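Ribosome maturation protein SDO1 homolog (Methanothermobacter thermautotrophicus, PDB 2WBM) probably takes part in ribosome maturation as an archaeal member of the SBDS family, a conformationally flexible protein with ribosome- and RNA-binding character. Local coordinates at residues D232-Y235 against Q236-E240; E213-N216 against D217-I221; A79-E82 against A83-K86. All coordinates share one frame; numbering follows the deposited sequence.

Contact 1: D232-Y235 against Q236-E240; sequences DSFY and QKLSE
The Phe234 ring overlaps the branched end of Leu238 one helical turn further on, where the CD1 methyl lies 3.7 Å from the ring centroid and 14° off its normal. This is a CH-pi contact over one face; the methyl leans toward the rim, so that CZ of Phe234 is its nearest ring atom, 3.6 Å from Leu238 CD1. Different first torsions bring the two together. Phe234 holds CG anti to its backbone N (chi1 -173°), which swings the ring up beside its own carbonyl carbon, while Leu238 keeps CG on the side of its backbone N and reaches back along the helix to meet it.

Tyr235 and Ser239 repeat the same spacing on a more exposed side. Here too the aromatic side chain leans forward along the helix, and Ser239 CB sits over the ring at a loose 4.2 Å from Tyr235 CE2. The polar ends do not meet directly. One water joins them, 2.7 Å from Tyr235 OH and 2.6 Å from Ser239 OG, a bridge that probably limits the rotation of both hydroxyls.

Beneath these pairs runs the regular i to i+4 ladder of an alpha helix, from Gln236 N to Asp232 O through to Ser239 N to Tyr235 O, the last at 2.8 Å. At Ser233 O, which accepts from Lys237 N, the CG of Lys237 also packs at 3.4 Å before its bent chain turns off.

Helix 231-241 is thus amphipathic. Its Phe234-Leu238 side rests on Ile189 of strand 181-191, Phe234 also touches Val224 and Ile226 of strand 220-227, and helix 196-206 lies alongside, contributing Ile203 and Phe206 to the same apolar layer.

Contact 2: E213-N216 against D217-I221; sequences EWQN and DGSWI
One face of the Trp214 indole is covered by Trp220: CD1 of Trp220 stands 3.6 Å above the plane, over the ring centre, and its CB lies above the six-membered ring as a CH-pi contact. At the edge, in plane, the carbonyl O of Gly218 approaches CZ3 of Trp214 to 3.9 Å. The two five-membered rings are inclined at 43°, neither stacked nor edge-to-face, and Trp220 NE1 turns to Glu212 for its hydrogen bond.

The tryptophans form a non-hydrogen-bonded antiparallel pair at the end of the beta hairpin of strands 208-214 and 220-227, next to the hydrogen-bonded pair Glu213-Ile221. A type I turn from Gln215 to Gly218 closes it, with Gly218 N bonded to Gln215 O. Within the loop Asp217 forms an Asx turn: OD1 accepts from Ser219 N and, through its syn lone pair, from Ser219 OG at 2.7 Å, a hydroxyl also bonded to Lys190.

On the other side of the hairpin Gln215 folds back at chi2 (-59°), laying its amide against Ile221, with CD 3.4 Å from Ile221 CD1. Its NE2 gives a bond of 3.0 Å to Glu213 O, reaching that oxygen from the face opposite Ile221 N. An alanine here would lose this second donor to Glu213 O and is likely to leave the Ile221 CD1 methyl without its amide cover.

Contact 3: A79-E82 against A83-K86; sequences ASEE and AMRK
With chi1 at 75°, Ser80 tucks OG between its backbone N and carbonyl carbon and turns it toward the first turn of helix 81-88; Arg85, bent at chi3 (-62°), folds its guanidinium back over that same turn. Ser80 OG accepts from Ala83 N at 2.9 Å, the N-cap bond, while Ser80 O receives Met84 N to start the i to i+4 ladder.

The guanidinium lies flat over backbone: Glu81 O is 3.8 Å from its plane, over the centre, and Arg85 NH2 packs against Glu82 CA at 3.6 Å. Glu81 OE1 and Arg85 NH1 remain 4.5 Å apart, beyond a salt bridge. A water fills the gap in the guanidinium plane, accepting from Arg85 NH1 at 2.7 Å and donating to Glu81 OE1 at 2.6 Å.

On another side of the helix, Met84 CG touches Ala79 CB at 4.1 Å, and both side chains pack on Phe39 of strand 37-43, seating the helix start on the N-terminal domain sheet.

Serine thus satisfies an amide that the helix itself cannot serve, and the acidic Glu81 and Glu82 in the first turn probably interact well with the helix dipole, while the water-mediated link probably makes the Glu81-Arg85 attraction weaker than direct pairing would.

How the contacts relate
From the N terminus, contact 3 comes first, at the start of helix 81-88 in the SBDS N-terminal domain, against strand 37-43. Much further along, contact 2 closes the tight loop between strands 208-214 and 220-227, and contact 1 follows about ten residues later, on helix 231-241, the next element after strand 220-227. All three are local and in series, so none nests within or crosses another. Contacts 1 and 2 share the C-terminal domain, their centres about 20 Å apart, with helix 196-206 and strand 181-191 touching both. Contact 3 lies on the opposite side of the chain's centre, its centre about 60 Å from that of contact 1, at the far end of an elongated molecule.

Contact 1: D232-Y235 against Q236-E240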
loop_
_atom_site.group_PDB
_atom_site.type_symbol
_atom_site.label_atom_id
_atom_site.label_comp_id
_atom_site.label_asym_id
_atom_site.label_seq_id
_atom_site.Cartn_x
_atom_site.Cartn_y
_atom_site.Cartn_z
ATOM N N ASP A 232 17.369 -0.692 12.028
ATOM C CA ASP A 232 18.712 -0.775 11.445
ATOM C C ASP A 232 18.928 0.216 10.301
ATOM O O ASP A 232 19.997 0.822 10.205
ATOM C CB ASP A 232 19.049 -2.208 11.019
ATOM C CG ASP A 232 19.083 -3.171 12.200
ATOM O OD1 ASP A 232 19.563 -2.777 13.286
ATOM O OD2 ASP A 232 18.627 -4.322 12.044
ATOM N N SER A 233 17.925 0.381 9.438
ATOM C CA SER A 233 17.987 1.342 8.337
ATOM C C SER A 233 18.126 2.770 8.874
ATOM O O SER A 233 18.853 3.596 8.321
ATOM C CB SER A 233 16.737 1.216 7.461
ATOM O OG SER A 233 16.662 2.266 6.518
ATOM N N PHE A 234 17.408 3.044 9.959
ATOM C CA PHE A 234 17.421 4.361 10.607
ATOM C C PHE A 234 18.815 4.679 11.120
ATOM O O PHE A 234 19.355 5.765 10.854
ATOM C CB PHE A 234 16.415 4.382 11.756
ATOM C CG PHE A 234 16.214 5.744 12.393
ATOM C CD1 PHE A 234 16.011 6.880 11.611
ATOM C CD2 PHE A 234 16.197 5.875 13.777
ATOM C CE1 PHE A 234 15.795 8.138 12.206
ATOM C CE2 PHE A 234 15.984 7.137 14.384
ATOM C CZ PHE A 234 15.771 8.263 13.590
ATOM N N TYR A 235 19.402 3.725 11.839
ATOM C CA TYR A 235 20.755 3.894 12.338
ATOM C C TYR A 235 21.730 4.113 11.174
ATOM O O TYR A 235 22.581 5.007 11.226
ATOM C CB TYR A 235 21.207 2.704 13.196
ATOM C CG TYR A 235 22.631 2.900 13.662
ATOM C CD1 TYR A 235 22.916 3.756 14.729
ATOM C CD2 TYR A 235 23.700 2.295 12.993
ATOM C CE1 TYR A 235 24.221 3.976 15.142
ATOM C CE2 TYR A 235 25.016 2.512 13.400
ATOM C CZ TYR A 235 25.261 3.358 14.475
ATOM O OH TYR A 235 26.547 3.585 14.896
ATOM N N GLN A 236 21.608 3.291 10.129
ATOM C CA GLN A 236 22.508 3.383 8.983
ATOM C C GLN A 236 22.449 4.761 8.315
ATOM O O GLN A 236 23.497 5.334 7.998
ATOM C CB GLN A 236 22.223 2.273 7.967
ATOM C CG GLN A 236 23.332 2.052 6.956
ATOM C CD GLN A 236 23.130 0.783 6.150
ATOM O OE1 GLN A 236 21.998 0.343 5.934
ATOM N NE2 GLN A 236 24.231 0.182 5.701
ATOM N N LYS A 237 21.241 5.288 8.105
ATOM C CA LYS A 237 21.088 6.591 7.439
ATOM C C LYS A 237 21.648 7.725 8.281
ATOM O O LYS A 237 22.300 8.628 7.752
ATOM C CB LYS A 237 19.627 6.884 7.060
ATOM C CG LYS A 237 19.103 6.030 5.896
ATOM C CD LYS A 237 19.752 6.373 4.557
ATOM C CE LYS A 237 19.422 5.307 3.517
ATOM N NZ LYS A 237 20.099 5.548 2.207
ATOM N N LEU A 238 21.405 7.657 9.588
ATOM C CA LEU A 238 21.903 8.666 10.519
ATOM C C LEU A 238 23.429 8.623 10.598
ATOM O O LEU A 238 24.096 9.666 10.591
ATOM C CB LEU A 238 21.290 8.476 11.911
ATOM C CG LEU A 238 19.820 8.844 12.109
ATOM C CD1 LEU A 238 19.360 8.369 13.491
ATOM C CD2 LEU A 238 19.603 10.342 11.921
ATOM N N SER A 239 23.984 7.417 10.664
ATOM C CA SER A 239 25.428 7.271 10.714
ATOM C C SER A 239 26.067 7.806 9.430
ATOM O O SER A 239 27.092 8.475 9.485
ATOM C CB SER A 239 25.827 5.821 10.973
ATOM O OG SER A 239 27.239 5.685 10.953
ATOM N N GLU A 240 25.447 7.534 8.282
ATOM C CA GLU A 240 25.966 8.028 7.003
ATOM C C GLU A 240 25.910 9.557 6.918
ATOM O O GLU A 240 26.864 10.202 6.466
ATOM C CB GLU A 240 25.242 7.376 5.822
ATOM C CG GLU A 240 25.738 5.965 5.516
ATOM C CD GLU A 240 24.797 5.154 4.622
ATOM O OE1 GLU A 240 23.829 5.718 4.069
ATOM O OE2 GLU A 240 25.033 3.934 4.471
HETATM O O HOH W 1 28.245 4.428 12.959
#

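Contact 2: E213-N216 against D217-I221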
loop_
_atom_site.group_PDB
_atom_site.type_symbol
_atom_site.label_atom_id
_atom_site.label_comp_id
_atom_site.label_asym_id
_atom_site.label_seq_id
_atom_site.Cartn_x
_atom_site.Cartn_y
_atom_site.Cartn_z
ATOM N N GLU A 213 15.577 18.108 22.378
ATOM C CA GLU A 213 16.171 19.035 23.338
ATOM C C GLU A 213 17.585 19.377 22.954
ATOM O O GLU A 213 18.448 18.493 22.835
ATOM C CB GLU A 213 16.207 18.433 24.754
ATOM C CG GLU A 213 14.892 18.432 25.499
ATOM C CD GLU A 213 14.403 19.826 25.820
ATOM O OE1 GLU A 213 15.185 20.638 26.335
ATOM O OE2 GLU A 213 13.224 20.096 25.561
ATOM N N TRP A 214 17.843 20.673 22.776
ATOM C CA TRP A 214 19.218 21.129 22.651
ATOM C C TRP A 214 19.952 20.926 23.978
ATOM O O TRP A 214 19.417 21.244 25.036
ATOM C CB TRP A 214 19.240 22.600 22.245
ATOM C CG TRP A 214 18.817 22.753 20.836
ATOM C CD1 TRP A 214 17.559 22.985 20.368
ATOM C CD2 TRP A 214 19.663 22.630 19.685
ATOM N NE1 TRP A 214 17.566 23.032 18.995
ATOM C CE2 TRP A 214 18.847 22.821 18.547
ATOM C CE3 TRP A 214 21.028 22.375 19.510
ATOM C CZ2 TRP A 214 19.354 22.779 17.238
ATOM C CZ3 TRP A 214 21.540 22.339 18.211
ATOM C CH2 TRP A 214 20.699 22.541 17.091
ATOM N N GLN A 215 21.165 20.380 23.902
ATOM C CA GLN A 215 21.970 20.043 25.081
ATOM C C GLN A 215 22.896 21.185 25.467
ATOM O O GLN A 215 23.281 22.007 24.625
ATOM C CB GLN A 215 22.806 18.782 24.834
ATOM C CG GLN A 215 21.959 17.553 24.489
ATOM C CD GLN A 215 20.983 17.246 25.603
ATOM O OE1 GLN A 215 21.399 16.847 26.691
ATOM N NE2 GLN A 215 19.685 17.469 25.358
ATOM N N ASN A 216 23.243 21.227 26.746
ATOM C CA ASN A 216 24.237 22.133 27.327
ATOM C C ASN A 216 25.548 22.194 26.547
ATOM O O ASN A 216 26.239 23.197 26.509
ATOM C CB ASN A 216 24.510 21.760 28.806
ATOM C CG ASN A 216 24.853 20.260 29.027
ATOM O OD1 ASN A 216 25.061 19.491 28.093
ATOM N ND2 ASN A 216 24.907 19.860 30.296
ATOM N N ASP A 217 25.922 21.054 25.971
ATOM C CA ASP A 217 27.213 20.969 25.273
ATOM C C ASP A 217 27.117 21.276 23.766
ATOM O O ASP A 217 28.100 21.129 23.037
ATOM C CB ASP A 217 27.879 19.610 25.511
ATOM C CG ASP A 217 27.122 18.459 24.859
ATOM O OD1 ASP A 217 26.093 18.693 24.180
ATOM O OD2 ASP A 217 27.568 17.308 25.023
ATOM N N GLY A 218 25.938 21.708 23.318
ATOM C CA GLY A 218 25.734 22.097 21.921
ATOM C C GLY A 218 25.202 20.999 21.025
ATOM O O GLY A 218 24.858 21.255 19.867
ATOM N N SER A 219 25.132 19.769 21.536
ATOM C CA SER A 219 24.535 18.681 20.756
ATOM C C SER A 219 23.009 18.735 20.819
ATOM O O SER A 219 22.431 19.529 21.563
ATOM C CB SER A 219 25.055 17.307 21.199
ATOM O OG SER A 219 24.709 17.033 22.537
ATOM N N TRP A 220 22.358 17.879 20.035
ATOM C CA TRP A 220 20.912 17.876 19.966
ATOM C C TRP A 220 20.428 16.456 20.131
ATOM O O TRP A 220 20.918 15.547 19.469
ATOM C CB TRP A 220 20.447 18.439 18.627
ATOM C CG TRP A 220 18.959 18.518 18.414
ATOM C CD1 TRP A 220 18.061 19.328 19.082
ATOM C CD2 TRP A 220 18.199 17.815 17.422
ATOM N NE1 TRP A 220 16.797 19.151 18.571
ATOM C CE2 TRP A 220 16.849 18.222 17.560
ATOM C CE3 TRP A 220 18.524 16.861 16.443
ATOM C CZ2 TRP A 220 15.826 17.726 16.734
ATOM C CZ3 TRP A 220 17.503 16.360 15.624
ATOM C CH2 TRP A 220 16.171 16.793 15.782
ATOM N N ILE A 221 19.476 16.278 21.035
ATOM C CA ILE A 221 18.880 14.969 21.266
ATOM C C ILE A 221 17.459 14.986 20.719
ATOM O O ILE A 221 16.741 15.958 20.900
ATOM C CB ILE A 221 18.849 14.610 22.761
ATOM C CG1 ILE A 221 20.270 14.261 23.230
ATOM C CG2 ILE A 221 17.851 13.443 23.018
ATOM C CD1 ILE A 221 20.383 13.974 24.733
#

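Contact 3: A79-E82 against A83-K86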
loop_
_atom_site.group_PDB
_atom_site.type_symbol
_atom_site.label_atom_id
_atom_site.label_comp_id
_atom_site.label_asym_id
_atom_site.label_seq_id
_atom_site.Cartn_x
_atom_site.Cartn_y
_atom_site.Cartn_z
ATOM N N ALA A 79 -22.850 -0.397 -24.647
ATOM C CA ALA A 79 -24.205 -0.661 -24.186
ATOM C C ALA A 79 -25.206 0.381 -24.660
ATOM O O ALA A 79 -24.888 1.573 -24.748
ATOM C CB ALA A 79 -24.244 -0.783 -22.659
ATOM N N SER A 80 -26.422 -0.075 -24.941
ATOM C CA SER A 80 -27.505 0.836 -25.299
ATOM C C SER A 80 -28.012 1.561 -24.059
ATOM O O SER A 80 -28.005 1.040 -22.935
ATOM C CB SER A 80 -28.664 0.095 -25.977
ATOM O OG SER A 80 -29.437 -0.648 -25.047
ATOM N N GLU A 81 -28.497 2.769 -24.270
ATOM C CA GLU A 81 -29.101 3.483 -23.173
ATOM C C GLU A 81 -30.324 2.716 -22.633
ATOM O O GLU A 81 -30.525 2.654 -21.420
ATOM C CB GLU A 81 -29.334 4.940 -23.590
ATOM C CG GLU A 81 -27.921 5.573 -23.796
ATOM C CD GLU A 81 -27.886 7.048 -24.107
ATOM O OE1 GLU A 81 -28.948 7.657 -24.397
ATOM O OE2 GLU A 81 -26.759 7.595 -24.066
ATOM N N GLU A 82 -31.068 2.048 -23.517
ATOM C CA GLU A 82 -32.248 1.291 -23.119
ATOM C C GLU A 82 -31.872 0.134 -22.187
ATOM O O GLU A 82 -32.526 -0.093 -21.168
ATOM C CB GLU A 82 -32.971 0.767 -24.362
ATOM C CG GLU A 82 -34.284 0.053 -24.097
ATOM C CD GLU A 82 -34.906 -0.459 -25.378
ATOM O OE1 GLU A 82 -34.322 -0.227 -26.462
ATOM O OE2 GLU A 82 -35.971 -1.098 -25.303
ATOM N N ALA A 83 -30.823 -0.604 -22.551
ATOM C CA ALA A 83 -30.367 -1.735 -21.728
ATOM C C ALA A 83 -29.905 -1.270 -20.339
ATOM O O ALA A 83 -30.208 -1.915 -19.325
ATOM C CB ALA A 83 -29.249 -2.510 -22.424
ATOM N N MET A 84 -29.192 -0.145 -20.295
ATOM C CA MET A 84 -28.747 0.395 -19.006
ATOM C C MET A 84 -29.914 0.826 -18.145
ATOM O O MET A 84 -29.917 0.559 -16.945
ATOM C CB MET A 84 -27.741 1.531 -19.192
ATOM C CG MET A 84 -26.388 1.030 -19.661
ATOM S SD MET A 84 -25.186 2.369 -19.763
ATOM C CE MET A 84 -25.745 3.323 -21.163
ATOM N N ARG A 85 -30.913 1.466 -18.756
ATOM C CA ARG A 85 -32.116 1.872 -18.022
ATOM C C ARG A 85 -32.854 0.646 -17.484
ATOM O O ARG A 85 -33.379 0.674 -16.376
ATOM C CB ARG A 85 -33.049 2.722 -18.893
ATOM C CG ARG A 85 -32.538 4.138 -19.157
ATOM C CD ARG A 85 -33.593 5.022 -19.830
ATOM N NE ARG A 85 -33.995 4.512 -21.147
ATOM C CZ ARG A 85 -33.516 4.950 -22.313
ATOM N NH1 ARG A 85 -32.606 5.924 -22.346
ATOM N NH2 ARG A 85 -33.949 4.410 -23.451
ATOM N N LYS A 86 -32.904 -0.426 -18.274
ATOM C CA LYS A 86 -33.572 -1.648 -17.837
ATOM C C LYS A 86 -32.881 -2.239 -16.600
ATOM O O LYS A 86 -33.544 -2.624 -15.645
ATOM C CB LYS A 86 -33.639 -2.678 -18.983
ATOM C CG LYS A 86 -34.362 -3.984 -18.654
ATOM C CD LYS A 86 -35.870 -3.825 -18.565
ATOM C CE LYS A 86 -36.548 -5.191 -18.461
ATOM N NZ LYS A 86 -38.001 -5.061 -18.219
HETATM O O HOH W 2 -31.515 7.045 -24.557
#